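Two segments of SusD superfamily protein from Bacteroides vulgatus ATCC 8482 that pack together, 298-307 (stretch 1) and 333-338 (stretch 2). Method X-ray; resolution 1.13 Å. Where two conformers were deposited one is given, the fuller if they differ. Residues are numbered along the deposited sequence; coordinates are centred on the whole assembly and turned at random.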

ATOM      1  N   LEU A 298       1.503  12.932 -10.141  1.00  6.94           N
ATOM      2  CA  LEU A 298       2.565  11.985  -9.872  1.00  7.03           C
ATOM      3  C   LEU A 298       2.675  11.109 -11.112  1.00  6.67           C
ATOM      4  O   LEU A 298       1.678  10.479 -11.492  1.00  7.05           O
ATOM      5  CB  LEU A 298       2.254  11.117  -8.644  1.00  8.77           C
ATOM      6  CG  LEU A 298       2.520  11.720  -7.259  1.00  9.22           C
ATOM      7  CD1 LEU A 298       1.930  10.818  -6.175  1.00 11.45           C
ATOM      8  CD2 LEU A 298       4.045  11.990  -7.054  1.00 10.03           C
ATOM      9  N   GLN A 299       3.833  11.131 -11.774  1.00  6.44           N
ATOM     10  CA  GLN A 299       4.042  10.473 -13.066  1.00  6.39           C
ATOM     11  C   GLN A 299       5.057   9.360 -12.921  1.00  6.25           C
ATOM     12  O   GLN A 299       6.242   9.606 -12.636  1.00  6.62           O
ATOM     13  CB  GLN A 299       4.532  11.539 -14.053  1.00  6.50           C
ATOM     14  CG  GLN A 299       4.956  10.980 -15.398  1.00  6.90           C
ATOM     15  CD  GLN A 299       3.849  10.326 -16.165  1.00  7.04           C
ATOM     16  OE1 GLN A 299       2.864  11.006 -16.523  1.00  7.06           O
ATOM     17  NE2 GLN A 299       3.992   9.039 -16.474  1.00  6.99           N
ATOM     18  N   VAL A 300       4.626   8.131 -13.208  1.00  6.45           N
ATOM     19  CA  VAL A 300       5.524   7.004 -13.298  1.00  6.72           C
ATOM     20  C   VAL A 300       6.633   7.364 -14.292  1.00  6.39           C
ATOM     21  O   VAL A 300       6.357   7.844 -15.399  1.00  6.68           O
ATOM     22  CB  VAL A 300       4.780   5.731 -13.721  1.00  7.03           C
ATOM     23  CG1 VAL A 300       5.744   4.562 -14.049  1.00  7.72           C
ATOM     24  CG2 VAL A 300       3.715   5.326 -12.673  1.00  7.36           C
ATOM     25  N   ARG A 301       7.882   7.075 -13.935  1.00  6.70           N
ATOM     26  CA  ARG A 301       9.023   7.376 -14.800  0.55  6.32           C
ATOM     27  C   ARG A 301       8.781   6.714 -16.160  1.00  7.06           C
ATOM     28  O   ARG A 301       8.487   5.514 -16.244  1.00  6.94           O
ATOM     29  CB  ARG A 301      10.300   6.800 -14.189  0.55  6.87           C
ATOM     30  CG  ARG A 301      10.764   7.510 -12.941  0.55  7.33           C
ATOM     31  CD  ARG A 301      11.387   8.885 -13.236  0.55  9.57           C
ATOM     32  NE  ARG A 301      12.061   9.459 -12.082  0.55  9.81           N
ATOM     33  CZ  ARG A 301      12.761  10.593 -12.117  0.55  9.14           C
ATOM     34  NH1 ARG A 301      12.813  11.305 -13.212  0.55 10.11           N
ATOM     35  NH2 ARG A 301      13.384  11.032 -11.026  0.55 11.62           N
ATOM     36  N   ARG A 302       8.970   7.478 -17.221  1.00  6.87           N
ATOM     37  CA  ARG A 302       8.710   6.966 -18.576  1.00  7.81           C
ATOM     38  C   ARG A 302       9.564   5.729 -18.877  1.00  7.23           C
ATOM     39  O   ARG A 302       9.104   4.756 -19.473  1.00  8.35           O
ATOM     40  CB  ARG A 302       8.943   8.068 -19.590  1.00  7.29           C
ATOM     41  CG  ARG A 302       7.960   9.209 -19.492  1.00  7.67           C
ATOM     42  CD  ARG A 302       8.391  10.398 -20.286  1.00  8.54           C
ATOM     43  NE  ARG A 302       9.612  10.939 -19.749  1.00 10.03           N
ATOM     44  CZ  ARG A 302      10.385  11.793 -20.374  1.00 11.64           C
ATOM     45  NH1 ARG A 302      10.031  12.248 -21.579  1.00 13.75           N
ATOM     46  NH2 ARG A 302      11.502  12.225 -19.813  1.00 15.25           N
ATOM     47  N   GLU A 303      10.817   5.745 -18.443  1.00  8.10           N
ATOM     48  CA  GLU A 303      11.766   4.674 -18.662  0.51  8.71           C
ATOM     49  C   GLU A 303      11.331   3.373 -17.958  1.00  8.69           C
ATOM     50  O   GLU A 303      11.669   2.267 -18.375  1.00 10.06           O
ATOM     51  CB  GLU A 303      13.132   5.189 -18.137  0.51  9.14           C
ATOM     52  CG  GLU A 303      14.315   4.247 -18.307  0.51 12.28           C
ATOM     53  CD  GLU A 303      15.610   4.691 -17.594  0.51 14.38           C
ATOM     54  OE1 GLU A 303      15.676   5.777 -16.959  0.51 14.92           O
ATOM     55  OE2 GLU A 303      16.568   3.896 -17.626  0.51 16.39           O
ATOM     56  N   PHE A 304      10.603   3.510 -16.861  1.00  7.24           N
ATOM     57  CA  PHE A 304      10.224   2.351 -16.071  1.00  7.67           C
ATOM     58  C   PHE A 304       9.344   1.389 -16.837  1.00  7.38           C
ATOM     59  O   PHE A 304       9.411   0.182 -16.598  1.00  8.46           O
ATOM     60  CB  PHE A 304       9.545   2.791 -14.780  1.00  7.99           C
ATOM     61  CG  PHE A 304       9.171   1.654 -13.881  1.00  8.27           C
ATOM     62  CD1 PHE A 304      10.110   1.020 -13.102  1.00  9.80           C
ATOM     63  CD2 PHE A 304       7.860   1.172 -13.866  1.00  9.43           C
ATOM     64  CE1 PHE A 304       9.755  -0.078 -12.306  1.00 10.80           C
ATOM     65  CE2 PHE A 304       7.516   0.071 -13.057  1.00 10.57           C
ATOM     66  CZ  PHE A 304       8.475  -0.500 -12.265  1.00  9.91           C
ATOM     67  N   TYR A 305       8.536   1.898 -17.774  1.00  7.87           N
ATOM     68  CA  TYR A 305       7.622   1.033 -18.489  1.00  7.90           C
ATOM     69  C   TYR A 305       8.343  -0.122 -19.155  1.00  7.41           C
ATOM     70  O   TYR A 305       7.800  -1.216 -19.193  1.00  8.09           O
ATOM     71  CB  TYR A 305       6.784   1.816 -19.525  1.00  7.58           C
ATOM     72  CG  TYR A 305       5.772   0.964 -20.244  1.00  7.81           C
ATOM     73  CD1 TYR A 305       4.535   0.720 -19.686  1.00  7.73           C
ATOM     74  CD2 TYR A 305       6.090   0.330 -21.439  1.00  8.10           C
ATOM     75  CE1 TYR A 305       3.609  -0.094 -20.303  1.00  8.31           C
ATOM     76  CE2 TYR A 305       5.166  -0.504 -22.055  1.00  8.09           C
ATOM     77  CZ  TYR A 305       3.946  -0.736 -21.478  1.00  8.66           C
ATOM     78  OH  TYR A 305       3.055  -1.567 -22.059  1.00  9.85           O
ATOM     79  N   PHE A 306       9.556   0.110 -19.673  1.00  8.15           N
ATOM     80  CA  PHE A 306      10.320  -0.929 -20.352  1.00  9.01           C
ATOM     81  C   PHE A 306      11.367  -1.616 -19.492  1.00  8.08           C
ATOM     82  O   PHE A 306      12.054  -2.500 -19.995  1.00  9.47           O
ATOM     83  CB  PHE A 306      10.901  -0.383 -21.674  1.00 10.26           C
ATOM     84  CG  PHE A 306       9.860   0.047 -22.668  1.00  9.97           C
ATOM     85  CD1 PHE A 306       9.178  -0.903 -23.387  1.00 11.22           C
ATOM     86  CD2 PHE A 306       9.541   1.391 -22.834  1.00 11.91           C
ATOM     87  CE1 PHE A 306       8.190  -0.543 -24.295  1.00 13.83           C
ATOM     88  CE2 PHE A 306       8.553   1.761 -23.747  1.00 12.80           C
ATOM     89  CZ  PHE A 306       7.905   0.808 -24.480  1.00 13.56           C
ATOM     90  N   LYS A 307      11.463  -1.234 -18.232  1.00  7.85           N
ATOM     91  CA  LYS A 307      12.421  -1.824 -17.311  1.00  8.36           C
ATOM     92  C   LYS A 307      11.787  -2.415 -16.046  1.00  8.50           C
ATOM     93  O   LYS A 307      12.469  -2.838 -15.138  1.00 10.88           O
ATOM     94  CB  LYS A 307      13.524  -0.829 -16.948  1.00  9.39           C
ATOM     95  CG  LYS A 307      14.484  -0.511 -18.108  1.00 10.86           C
ATOM     96  CD  LYS A 307      15.388  -1.741 -18.401  1.00 14.25           C
ATOM     97  CE  LYS A 307      16.537  -1.503 -19.327  1.00 15.17           C
ATOM     98  NZ  LYS A 307      17.194  -2.754 -19.713  1.00 14.83           N
TER
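Stretch 2, residues 333-338: SYFGPI

Pro337 is the centre of this contact. Stretch 2, residues 333-338, is an extended piece of a β-strand that continues in the chain beyond both ends, and it lies across the bend of stretch 1, where the chain leaves an extended run at Gln299 and Val300 and turns through residues of helical phi and psi from Arg302 to Tyr305. The backbones come nearest at Arg302 and Gly336, whose CA atoms are 4.9 Å apart. From there Pro337 carries the strand past Gln299 and Val300, while in the other direction the backbone draws away from the turn and only the side chain of Tyr334 reaches back to Tyr305 and Phe306.

The pyrrolidine ring of Pro337 points toward stretch 1 and loses more surface to it than any other residue of the strand. Its CG lies 4.0 Å from CG1 of Val300 and 3.6 Å from the carbonyl O of Val300; its CD is 3.8 Å from CA of Arg302, and its CB is 4.3 Å from CD1 of Tyr305. A compact, rigid ring suits this place, since it fills the hollow of the bend with carbon and, lacking an amide hydrogen, leaves no buried donor to satisfy. Val300, short and branched, also points toward the strand and supplies an apolar wall.

Beside the proline, Gly336 brings the strand close to Arg302, with its CA 4.1 Å from CG of Arg302. An ideal CB on Gly336 would point toward stretch 1, tight against CG of Arg302 at 3.4 Å, and the same CB would clash with CD of Pro337 at 3.0 Å. Glycine, with phi and psi of 173° and -179°, avoids both.

Farther along, the side chain of Tyr334 reaches toward the turn and combines apolar and polar roles. CE2 of Phe306 approaches CD2 of Tyr334 at 3.7 Å, the edge of the phenylalanine toward the face of the tyrosine; the centroids are 4.9 Å apart and the planes meet at 77°. Such an arrangement sets the slightly positive rim of one ring against the electron-rich face of the other. CB of Tyr305 packs 4.1 Å from CZ of Tyr334, so the aliphatic start of that side chain also lines the ring.

At its tip, OH of Tyr334 donates a hydrogen bond to O of Arg302 at 2.7 Å. That carbonyl is poorly used within the turn, receiving only a weak bond from N of Tyr305 at 3.4 Å, and the phenol supplies a better donor.

At the other end, Gln299 turns its amide to the strand: NE2 donates to O of Pro337 at 3.1 Å and to O of Val300 at 2.9 Å, both nearly linear, so one amide group ties the strand to the bend. A water bridges OE1 of Gln299 and O of Pro337, at 2.7 and 2.8 Å. On the exposed margin, Arg302 lays its CD 3.5 Å from O of Phe335, while a second water links its NH1, at 2.9 Å, to that same O, at 2.8 Å.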

ATOM      1  N   SER A 333       5.761   7.252 -31.848  1.00  8.12           N
ATOM      2  CA  SER A 333       6.814   7.271 -30.829  0.55  7.94           C
ATOM      3  C   SER A 333       6.185   7.068 -29.440  1.00  7.77           C
ATOM      4  O   SER A 333       5.157   7.685 -29.137  1.00  8.64           O
ATOM      5  CB  SER A 333       7.516   8.628 -30.892  0.55  7.89           C
ATOM      6  OG  SER A 333       8.207   8.741 -32.134  0.55  8.61           O
ATOM      7  N   TYR A 334       6.842   6.294 -28.596  1.00  8.14           N
ATOM      8  CA  TYR A 334       6.451   6.129 -27.220  1.00  7.93           C
ATOM      9  C   TYR A 334       6.500   7.470 -26.508  1.00  7.18           C
ATOM     10  O   TYR A 334       7.481   8.206 -26.643  1.00  8.51           O
ATOM     11  CB  TYR A 334       7.401   5.155 -26.544  1.00  8.26           C
ATOM     12  CG  TYR A 334       7.244   5.044 -25.042  1.00  7.73           C
ATOM     13  CD1 TYR A 334       6.074   4.540 -24.471  1.00  8.02           C
ATOM     14  CD2 TYR A 334       8.234   5.444 -24.184  1.00  8.52           C
ATOM     15  CE1 TYR A 334       5.929   4.459 -23.079  1.00  8.10           C
ATOM     16  CE2 TYR A 334       8.101   5.382 -22.828  1.00  8.81           C
ATOM     17  CZ  TYR A 334       6.945   4.856 -22.271  1.00  7.36           C
ATOM     18  OH  TYR A 334       6.779   4.767 -20.907  1.00  8.01           O
ATOM     19  N   PHE A 335       5.448   7.782 -25.769  1.00  7.06           N
ATOM     20  CA  PHE A 335       5.333   9.066 -25.090  1.00  7.31           C
ATOM     21  C   PHE A 335       5.452   8.886 -23.571  1.00  7.57           C
ATOM     22  O   PHE A 335       6.214   9.597 -22.913  1.00  9.16           O
ATOM     23  CB  PHE A 335       4.080   9.786 -25.539  1.00  7.63           C
ATOM     24  CG  PHE A 335       4.001  11.231 -25.049  1.00  8.30           C
ATOM     25  CD1 PHE A 335       4.951  12.168 -25.435  1.00 10.23           C
ATOM     26  CD2 PHE A 335       2.979  11.644 -24.211  1.00  8.92           C
ATOM     27  CE1 PHE A 335       4.857  13.484 -24.940  1.00 10.48           C
ATOM     28  CE2 PHE A 335       2.875  12.941 -23.777  1.00  9.72           C
ATOM     29  CZ  PHE A 335       3.817  13.849 -24.128  1.00 10.66           C
ATOM     30  N   GLY A 336       4.712   7.951 -22.998  1.00  6.94           N
ATOM     31  CA  GLY A 336       4.866   7.659 -21.597  1.00  6.50           C
ATOM     32  C   GLY A 336       3.809   6.699 -21.122  1.00  6.66           C
ATOM     33  O   GLY A 336       2.905   6.312 -21.868  1.00  7.17           O
ATOM     34  N   PRO A 337       3.865   6.375 -19.823  1.00  6.60           N
ATOM     35  CA  PRO A 337       2.899   5.435 -19.227  1.00  6.55           C
ATOM     36  C   PRO A 337       1.785   6.170 -18.512  1.00  6.44           C
ATOM     37  O   PRO A 337       1.991   7.288 -17.979  1.00  6.81           O
ATOM     38  CB  PRO A 337       3.777   4.657 -18.237  1.00  7.01           C
ATOM     39  CG  PRO A 337       4.710   5.705 -17.737  1.00  7.27           C
ATOM     40  CD  PRO A 337       4.986   6.638 -18.883  1.00  6.78           C
ATOM     41  N   ILE A 338       0.623   5.527 -18.448  1.00  6.64           N
ATOM     42  CA  ILE A 338      -0.492   5.957 -17.608  1.00  6.49           C
ATOM     43  C   ILE A 338      -0.779   4.865 -16.571  1.00  6.53           C
ATOM     44  O   ILE A 338      -0.603   3.663 -16.799  1.00  6.55           O
ATOM     45  CB  ILE A 338      -1.768   6.338 -18.393  1.00  7.25           C
ATOM     46  CG1 ILE A 338      -2.310   5.142 -19.161  1.00  7.97           C
ATOM     47  CG2 ILE A 338      -1.502   7.512 -19.311  1.00  9.28           C
ATOM     48  CD1 ILE A 338      -3.746   5.336 -19.730  1.00 10.21           C
TER
HETATM   49  O   HOH W   1       0.649   9.517 -17.005  1.00  7.39           O
HETATM   50  O   HOH W   2       7.490  12.045 -23.021  1.00 12.77           O